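Peptidoglycan D,D-transpeptidase FtsI (PDB 6SYN) probably cross-links peptidoglycan strands as a class B penicillin-binding D,D-transpeptidase of the periplasm, an enzyme class blocked by beta-lactam antibiotics. Local coordinates at residues V126-I129 with G133-G136. Residues are numbered along the deposited sequence; the frame is centred on the assembly and turned at random.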
# COMPACT_ATOMS: atom_id res chain seq x y z
N VAL A 126 0.34 -8.63 -14.12
CA VAL A 126 0.32 -9.83 -15.02
C VAL A 126 0.21 -9.36 -16.47
O VAL A 126 0.18 -8.14 -16.71
CB VAL A 126 -0.83 -10.78 -14.64
CG1 VAL A 126 -0.48 -11.61 -13.42
CG2 VAL A 126 -2.13 -10.03 -14.43
N THR A 127 0.19 -10.32 -17.40
CA THR A 127 -0.04 -10.10 -18.85
C THR A 127 -1.37 -10.73 -19.25
O THR A 127 -1.85 -11.63 -18.54
CB THR A 127 1.08 -10.72 -19.69
OG1 THR A 127 1.01 -12.13 -19.48
CG2 THR A 127 2.45 -10.18 -19.33
N ASN A 128 -1.94 -10.26 -20.37
CA ASN A 128 -3.14 -10.85 -20.99
C ASN A 128 -2.73 -12.10 -21.77
O ASN A 128 -1.52 -12.35 -21.90
CB ASN A 128 -3.89 -9.86 -21.89
CG ASN A 128 -3.10 -9.38 -23.09
OD1 ASN A 128 -2.11 -9.99 -23.48
ND2 ASN A 128 -3.52 -8.27 -23.67
N ILE A 129 -3.72 -12.81 -22.30
CA ILE A 129 -3.57 -14.02 -23.16
C ILE A 129 -2.55 -13.76 -24.28
O ILE A 129 -1.63 -14.59 -24.43
CB ILE A 129 -4.98 -14.44 -23.64
CG1 ILE A 129 -5.45 -15.71 -22.92
CG2 ILE A 129 -5.09 -14.58 -25.15
CD1 ILE A 129 -5.35 -15.63 -21.40
N GLY A 133 1.27 -6.66 -21.06
CA GLY A 133 1.02 -6.24 -19.67
C GLY A 133 -0.30 -5.49 -19.57
O GLY A 133 -0.52 -4.60 -20.41
N ILE A 134 -1.14 -5.85 -18.60
CA ILE A 134 -2.49 -5.23 -18.39
C ILE A 134 -2.59 -4.59 -17.00
O ILE A 134 -3.61 -3.92 -16.75
CB ILE A 134 -3.62 -6.25 -18.63
CG1 ILE A 134 -3.52 -7.47 -17.71
CG2 ILE A 134 -3.68 -6.64 -20.10
CD1 ILE A 134 -4.82 -8.22 -17.51
N GLU A 135 -1.58 -4.76 -16.13
CA GLU A 135 -1.61 -4.22 -14.74
C GLU A 135 -0.19 -4.08 -14.18
O GLU A 135 0.71 -4.83 -14.61
CB GLU A 135 -2.51 -5.10 -13.87
CG GLU A 135 -2.58 -4.69 -12.40
CD GLU A 135 -3.26 -3.37 -12.10
OE1 GLU A 135 -4.46 -3.24 -12.42
OE2 GLU A 135 -2.59 -2.47 -11.53
N GLY A 136 -0.02 -3.11 -13.27
CA GLY A 136 1.21 -2.84 -12.52
C GLY A 136 2.39 -2.51 -13.42
O GLY A 136 2.18 -1.96 -14.53
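Ile134 points its side chain toward residues 126-129, and its two branches divide the work. The methyl branch, CG2, meets Asn128, lying 3.7 Å from Asn128 CB and 3.9 Å from Asn128 ND2, so the isoleucine touches both the aliphatic root of the asparagine and the nitrogen of its amide, the two side chains crossing at a slant. The other branch, CG1, sits between the backbone N and carbonyl carbon of its own residue (chi1 58°), which turns it to the Val126 carbonyl, with Val126 CG2 a looser apolar neighbour at 4.4 Å.

The backbones are joined by one bond: Ile134 N donates to Val126 O at 3.2 Å; the N-H points almost straight at the oxygen (169°), although the donor is tilted from the carbonyl plane. One residue further in, the backbones of Thr127 and Gly133 pass with their CA atoms 4.1 Å apart.

Asn128 also serves the turn itself. With chi1 at 63°, CG sits in the same kind of position, and OD1 accepts hydrogen bonds from Gly131 N and Gln132 N, while Gly133 N is held by Asp142 OD1. Val126 touches Pro228 and Met239, and Glu135 touches Val339, which lays the loop against the transpeptidase family region. The arrangement is a single beta-type bridge closing a short loop between helices 121-124 and 136-140, with an asparagine side-chain oxygen accepting from two backbone N-H groups within it, in the PBP dimerisation-domain family region.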